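Local coordinates for glycoside hydrolase family protein (Novosphingobium sp. PP1Y, PDB 6Q2F), which probably hydrolyses terminal alpha-L-rhamnose units from glycosides, at residues A[646-660]-A[693-707]. Sequence-based numbering, arbitrary orientation.
Sequences MTASMAPWAFAPKDL and SLAIFGQYFNRQESW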
loop_
_atom_site.group_PDB
_atom_site.type_symbol
_atom_site.label_atom_id
_atom_site.label_comp_id
_atom_site.label_asym_id
_atom_site.label_seq_id
_atom_site.Cartn_x
_atom_site.Cartn_y
_atom_site.Cartn_z
HETATM N N MSE A 646 -9.164 0.498 -7.336
HETATM C CA MSE A 646 -9.346 0.862 -8.738
HETATM C C MSE A 646 -9.095 2.311 -9.003
HETATM O O MSE A 646 -9.707 2.923 -9.900
HETATM C CB MSE A 646 -10.745 0.475 -9.228
HETATM C CG MSE A 646 -10.894 -1.013 -9.258
HETATM SE SE MSE A 646 -12.588 -1.661 -9.946
HETATM C CE MSE A 646 -13.513 -1.271 -8.469
ATOM N N THR A 647 -8.168 2.860 -8.235
ATOM C CA THR A 647 -7.663 4.182 -8.550
ATOM C C THR A 647 -7.137 4.181 -9.975
ATOM O O THR A 647 -6.493 3.221 -10.413
ATOM C CB THR A 647 -6.561 4.587 -7.576
ATOM O OG1 THR A 647 -7.070 4.519 -6.243
ATOM C CG2 THR A 647 -6.110 6.005 -7.895
ATOM N N ALA A 648 -7.445 5.247 -10.706
ATOM C CA ALA A 648 -7.055 5.380 -12.097
ATOM C C ALA A 648 -6.502 6.773 -12.327
ATOM O O ALA A 648 -6.966 7.750 -11.737
ATOM C CB ALA A 648 -8.239 5.129 -13.034
ATOM N N SER A 649 -5.513 6.853 -13.200
ATOM C CA SER A 649 -4.835 8.104 -13.498
ATOM C C SER A 649 -4.974 8.432 -14.980
ATOM O O SER A 649 -4.663 7.598 -15.831
ATOM C CB SER A 649 -3.360 8.008 -13.087
ATOM O OG SER A 649 -2.664 9.154 -13.496
HETATM N N MSE A 650 -5.451 9.644 -15.272
HETATM C CA MSE A 650 -5.516 10.181 -16.627
HETATM C C MSE A 650 -6.286 9.266 -17.585
HETATM O O MSE A 650 -5.836 8.966 -18.690
HETATM C CB MSE A 650 -4.104 10.453 -17.143
HETATM C CG MSE A 650 -3.412 11.575 -16.387
HETATM SE SE MSE A 650 -1.653 12.016 -17.068
HETATM C CE MSE A 650 -0.579 10.544 -16.382
ATOM N N ALA A 651 -7.457 8.827 -17.135
ATOM C CA ALA A 651 -8.368 8.013 -17.943
ATOM C C ALA A 651 -9.792 8.490 -17.690
ATOM O O ALA A 651 -10.609 7.784 -17.088
ATOM C CB ALA A 651 -8.199 6.525 -17.623
ATOM N N PRO A 652 -10.126 9.694 -18.154
ATOM C CA PRO A 652 -11.404 10.332 -17.782
ATOM C C PRO A 652 -12.623 9.516 -18.192
ATOM O O PRO A 652 -12.873 9.294 -19.377
ATOM C CB PRO A 652 -11.358 11.666 -18.531
ATOM C CG PRO A 652 -9.946 11.833 -18.961
ATOM C CD PRO A 652 -9.377 10.481 -19.142
ATOM N N TRP A 653 -13.404 9.101 -17.192
ATOM C CA TRP A 653 -14.669 8.387 -17.395
ATOM C C TRP A 653 -14.531 7.225 -18.376
ATOM O O TRP A 653 -15.497 6.816 -19.024
ATOM C CB TRP A 653 -15.777 9.352 -17.831
ATOM C CG TRP A 653 -16.204 10.239 -16.677
ATOM C CD1 TRP A 653 -17.165 9.958 -15.747
ATOM C CD2 TRP A 653 -15.651 11.516 -16.311
ATOM N NE1 TRP A 653 -17.252 10.983 -14.838
ATOM C CE2 TRP A 653 -16.334 11.949 -15.157
ATOM C CE3 TRP A 653 -14.658 12.339 -16.856
ATOM C CZ2 TRP A 653 -16.045 13.164 -14.525
ATOM C CZ3 TRP A 653 -14.365 13.543 -16.221
ATOM C CH2 TRP A 653 -15.056 13.942 -15.068
ATOM N N ALA A 654 -13.340 6.629 -18.447
ATOM C CA ALA A 654 -13.064 5.580 -19.422
ATOM C C ALA A 654 -13.270 4.168 -18.862
ATOM O O ALA A 654 -12.536 3.241 -19.223
ATOM C CB ALA A 654 -11.653 5.759 -19.981
ATOM N N PHE A 655 -14.271 3.964 -18.016
ATOM C CA PHE A 655 -14.476 2.647 -17.430
ATOM C C PHE A 655 -15.952 2.321 -17.309
ATOM O O PHE A 655 -16.745 3.122 -16.811
ATOM C CB PHE A 655 -13.826 2.536 -16.018
ATOM C CG PHE A 655 -12.373 2.869 -15.982
ATOM C CD1 PHE A 655 -11.955 4.183 -15.779
ATOM C CD2 PHE A 655 -11.418 1.866 -16.125
ATOM C CE1 PHE A 655 -10.589 4.494 -15.718
ATOM C CE2 PHE A 655 -10.051 2.159 -16.066
ATOM C CZ PHE A 655 -9.632 3.472 -15.859
ATOM N N ALA A 656 -16.297 1.138 -17.766
ATOM C CA ALA A 656 -17.549 0.472 -17.479
ATOM C C ALA A 656 -17.186 -0.805 -16.738
ATOM O O ALA A 656 -16.012 -1.188 -16.715
ATOM C CB ALA A 656 -18.324 0.165 -18.768
ATOM N N PRO A 657 -18.147 -1.479 -16.099
ATOM C CA PRO A 657 -17.791 -2.682 -15.321
ATOM C C PRO A 657 -17.015 -3.707 -16.129
ATOM O O PRO A 657 -16.160 -4.410 -15.574
ATOM C CB PRO A 657 -19.157 -3.209 -14.871
ATOM C CG PRO A 657 -20.010 -1.974 -14.803
ATOM C CD PRO A 657 -19.580 -1.151 -15.975
ATOM N N LYS A 658 -17.234 -3.754 -17.427
ATOM C CA LYS A 658 -16.521 -4.687 -18.272
ATOM C C LYS A 658 -15.019 -4.429 -18.182
ATOM O O LYS A 658 -14.254 -5.326 -18.266
ATOM C CB LYS A 658 -17.054 -4.697 -19.715
ATOM C CG LYS A 658 -16.321 -3.822 -20.696
ATOM C CD LYS A 658 -17.116 -3.553 -21.959
ATOM C CE LYS A 658 -17.519 -4.825 -22.698
ATOM N NZ LYS A 658 -17.703 -4.685 -24.156
ATOM N N ASP A 659 -14.627 -3.190 -18.003
ATOM C CA ASP A 659 -13.216 -2.847 -17.880
ATOM C C ASP A 659 -12.677 -3.045 -16.476
ATOM O O ASP A 659 -11.456 -3.075 -16.292
ATOM C CB ASP A 659 -12.987 -1.391 -18.262
ATOM C CG ASP A 659 -13.507 -1.074 -19.637
ATOM O OD1 ASP A 659 -12.921 -1.605 -20.596
ATOM O OD2 ASP A 659 -14.484 -0.307 -19.740
ATOM N N LEU A 660 -13.549 -3.130 -15.479
ATOM C CA LEU A 660 -13.087 -3.158 -14.106
ATOM C C LEU A 660 -13.003 -4.555 -13.529
ATOM O O LEU A 660 -12.355 -4.737 -12.501
ATOM C CB LEU A 660 -14.007 -2.305 -13.232
ATOM C CG LEU A 660 -14.129 -0.852 -13.690
ATOM C CD1 LEU A 660 -15.170 -0.111 -12.844
ATOM C CD2 LEU A 660 -12.768 -0.166 -13.600
ATOM N N SER A 693 -14.614 15.767 -10.467
ATOM C CA SER A 693 -13.782 14.579 -10.392
ATOM C C SER A 693 -12.681 14.906 -9.396
ATOM O O SER A 693 -12.369 16.079 -9.191
ATOM C CB SER A 693 -13.186 14.248 -11.759
ATOM O OG SER A 693 -12.383 15.314 -12.237
ATOM N N LEU A 694 -12.040 13.904 -8.829
ATOM C CA LEU A 694 -10.954 14.135 -7.898
ATOM C C LEU A 694 -9.707 14.352 -8.706
ATOM O O LEU A 694 -8.950 13.469 -8.910
ATOM C CB LEU A 694 -10.774 12.932 -6.987
ATOM C CG LEU A 694 -9.501 12.862 -6.160
ATOM C CD1 LEU A 694 -9.418 13.975 -5.158
ATOM C CD2 LEU A 694 -9.298 11.534 -5.481
ATOM N N ALA A 695 -9.534 15.560 -9.184
ATOM C CA ALA A 695 -8.414 15.917 -10.015
ATOM C C ALA A 695 -8.324 15.015 -11.248
ATOM O O ALA A 695 -9.272 14.834 -11.914
ATOM C CB ALA A 695 -7.131 15.955 -9.226
ATOM N N ILE A 696 -7.182 14.436 -11.503
ATOM C CA ILE A 696 -6.982 13.604 -12.657
ATOM C C ILE A 696 -7.265 12.166 -12.354
ATOM O O ILE A 696 -6.864 11.301 -13.079
ATOM C CB ILE A 696 -5.520 13.646 -13.076
ATOM C CG1 ILE A 696 -4.640 13.197 -11.937
ATOM C CG2 ILE A 696 -5.101 15.028 -13.500
ATOM C CD1 ILE A 696 -3.219 12.966 -12.363
ATOM N N PHE A 697 -7.899 11.878 -11.246
ATOM C CA PHE A 697 -8.102 10.494 -10.904
ATOM C C PHE A 697 -9.492 9.968 -10.998
ATOM O O PHE A 697 -10.432 10.650 -10.755
ATOM C CB PHE A 697 -7.631 10.231 -9.481
ATOM C CG PHE A 697 -6.224 10.589 -9.222
ATOM C CD1 PHE A 697 -5.229 9.754 -9.564
ATOM C CD2 PHE A 697 -5.913 11.745 -8.598
ATOM C CE1 PHE A 697 -3.929 10.080 -9.328
ATOM C CE2 PHE A 697 -4.623 12.079 -8.339
ATOM C CZ PHE A 697 -3.623 11.240 -8.711
ATOM N N GLY A 698 -9.574 8.703 -11.332
ATOM C CA GLY A 698 -10.815 7.984 -11.367
ATOM C C GLY A 698 -10.678 7.043 -10.181
ATOM O O GLY A 698 -9.714 7.149 -9.509
ATOM N N GLN A 699 -11.600 6.133 -9.919
ATOM C CA GLN A 699 -12.826 5.939 -10.643
ATOM C C GLN A 699 -13.733 7.119 -10.493
ATOM O O GLN A 699 -13.580 7.911 -9.622
ATOM C CB GLN A 699 -13.574 4.716 -10.136
ATOM C CG GLN A 699 -12.895 3.418 -10.401
ATOM C CD GLN A 699 -12.744 3.134 -11.860
ATOM O OE1 GLN A 699 -13.696 3.095 -12.565
ATOM N NE2 GLN A 699 -11.550 2.943 -12.299
ATOM N N TYR A 700 -14.705 7.185 -11.368
ATOM C CA TYR A 700 -15.659 8.290 -11.439
ATOM C C TYR A 700 -17.048 7.811 -11.012
ATOM O O TYR A 700 -18.068 8.158 -11.612
ATOM C CB TYR A 700 -15.683 8.874 -12.856
ATOM C CG TYR A 700 -14.310 9.322 -13.317
ATOM C CD1 TYR A 700 -13.428 8.431 -13.916
ATOM C CD2 TYR A 700 -13.884 10.631 -13.130
ATOM C CE1 TYR A 700 -12.175 8.830 -14.321
ATOM C CE2 TYR A 700 -12.625 11.033 -13.518
ATOM C CZ TYR A 700 -11.772 10.133 -14.115
ATOM O OH TYR A 700 -10.525 10.537 -14.508
ATOM N N PHE A 701 -17.088 7.010 -9.947
ATOM C CA PHE A 701 -18.233 6.148 -9.641
ATOM C C PHE A 701 -19.212 6.879 -8.721
ATOM O O PHE A 701 -19.277 6.634 -7.519
ATOM C CB PHE A 701 -17.721 4.854 -9.015
ATOM C CG PHE A 701 -18.773 3.822 -8.792
ATOM C CD1 PHE A 701 -19.572 3.393 -9.841
ATOM C CD2 PHE A 701 -18.935 3.248 -7.544
ATOM C CE1 PHE A 701 -20.534 2.407 -9.638
ATOM C CE2 PHE A 701 -19.895 2.277 -7.332
ATOM C CZ PHE A 701 -20.692 1.852 -8.381
ATOM N N ASN A 702 -19.987 7.802 -9.303
ATOM C CA ASN A 702 -21.020 8.517 -8.555
ATOM C C ASN A 702 -22.281 8.598 -9.412
ATOM O O ASN A 702 -22.360 8.013 -10.498
ATOM C CB ASN A 702 -20.550 9.906 -8.089
ATOM C CG ASN A 702 -20.218 10.859 -9.252
ATOM O OD1 ASN A 702 -20.719 10.724 -10.374
ATOM N ND2 ASN A 702 -19.359 11.831 -8.970
ATOM N N ARG A 703 -23.290 9.313 -8.909
ATOM C CA ARG A 703 -24.606 9.301 -9.541
ATOM C C ARG A 703 -24.631 9.997 -10.890
ATOM O O ARG A 703 -25.619 9.851 -11.629
ATOM C CB ARG A 703 -25.632 9.947 -8.623
ATOM C CG ARG A 703 -25.349 11.408 -8.231
ATOM C CD ARG A 703 -26.448 11.838 -7.309
ATOM N NE ARG A 703 -26.200 13.139 -6.697
ATOM C CZ ARG A 703 -26.719 14.258 -7.175
ATOM N NH1 ARG A 703 -27.487 14.195 -8.261
ATOM N NH2 ARG A 703 -26.458 15.419 -6.588
ATOM N N GLN A 704 -23.591 10.757 -11.221
ATOM C CA GLN A 704 -23.455 11.367 -12.534
ATOM C C GLN A 704 -22.802 10.439 -13.557
ATOM O O GLN A 704 -22.809 10.761 -14.748
ATOM C CB GLN A 704 -22.630 12.664 -12.425
ATOM C CG GLN A 704 -23.223 13.744 -11.511
ATOM C CD GLN A 704 -24.491 14.377 -12.061
ATOM O OE1 GLN A 704 -25.435 13.698 -12.440
ATOM N NE2 GLN A 704 -24.513 15.696 -12.090
ATOM N N GLU A 705 -22.207 9.312 -13.131
ATOM C CA GLU A 705 -21.674 8.363 -14.106
ATOM C C GLU A 705 -22.760 7.996 -15.116
ATOM O O GLU A 705 -23.941 7.915 -14.773
ATOM C CB GLU A 705 -21.132 7.114 -13.388
ATOM C CG GLU A 705 -20.477 6.029 -14.279
ATOM C CD GLU A 705 -19.323 6.539 -15.140
ATOM O OE1 GLU A 705 -19.586 7.194 -16.173
ATOM O OE2 GLU A 705 -18.150 6.269 -14.812
ATOM N N SER A 706 -22.361 7.802 -16.376
ATOM C CA SER A 706 -23.351 7.575 -17.430
ATOM C C SER A 706 -24.162 6.308 -17.169
ATOM O O SER A 706 -25.385 6.290 -17.351
ATOM C CB SER A 706 -22.669 7.508 -18.800
ATOM O OG SER A 706 -21.507 6.707 -18.756
ATOM N N TRP A 707 -23.507 5.246 -16.702
ATOM C CA TRP A 707 -24.186 3.996 -16.394
ATOM C C TRP A 707 -24.559 3.885 -14.917
ATOM O O TRP A 707 -24.824 2.775 -14.430
ATOM C CB TRP A 707 -23.313 2.810 -16.820
ATOM C CG TRP A 707 -21.876 2.913 -16.371
ATOM C CD1 TRP A 707 -20.871 3.595 -17.000
ATOM C CD2 TRP A 707 -21.283 2.300 -15.217
ATOM N NE1 TRP A 707 -19.688 3.455 -16.299
ATOM C CE2 TRP A 707 -19.915 2.660 -15.204
ATOM C CE3 TRP A 707 -21.770 1.473 -14.201
ATOM C CZ2 TRP A 707 -19.027 2.225 -14.206
ATOM C CZ3 TRP A 707 -20.894 1.041 -13.217
ATOM C CH2 TRP A 707 -19.530 1.424 -13.224
HETATM O O HOH W 1 -8.518 8.746 -14.574
HETATM O O HOH W 2 -18.852 10.761 -12.238
HETATM O O HOH W 3 -16.074 5.684 -15.965
#
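Ala-648 and Gly-698 form an antiparallel hydrogen-bonded pair, Gly-698 N donating a hydrogen bond to Ala-648 O at 2.8 Å, and Met-650 N extends the pairing to Ile-696 O. Gly-698 suits its place because a CB there would run into Tyr-700 CE1. The cis peptide that follows leads to Gln-699, whose chain bends at chi2 (-63°) and brings NE2 over the centre of the Phe-655 ring, the amide standing steeply on it, planes 71° apart. A glutamine fits here because its amide supplies an N-H: Gln-699 NE2 donates to Met-646 O at 3.0 Å, in the carbonyl plane, while OE1 lies against Phe-655 CB and the methyls of Leu-660. Strand 642-649 belongs to a curled, largely parallel sheet alternating with helices, consistent with the (beta/alpha)8 barrel of a glycoside hydrolase; the short strand 697-698 joins it antiparallel, and the side chain of Thr-647 lies about 7 Å from the bound sodium ion. Beyond the strand, Trp-653 offers both a broad face and an N-H: its five-membered ring stacks face to face on Tyr-700, tilted by 29°, centroids 4.2 Å apart, and Trp-653 NE1 donates to a water that also bridges Tyr-700 O and Asn-702 OD1. A leucine at Trp-653 would probably leave Tyr-700 without its stacking partner and that water without its indole donor. Trp-707 NE1 donates to Phe-655 O at 3.0 Å, and the compact, puckered Pro-657 makes a CH-pi contact, CD almost on the normal of the Trp-707 six-membered ring.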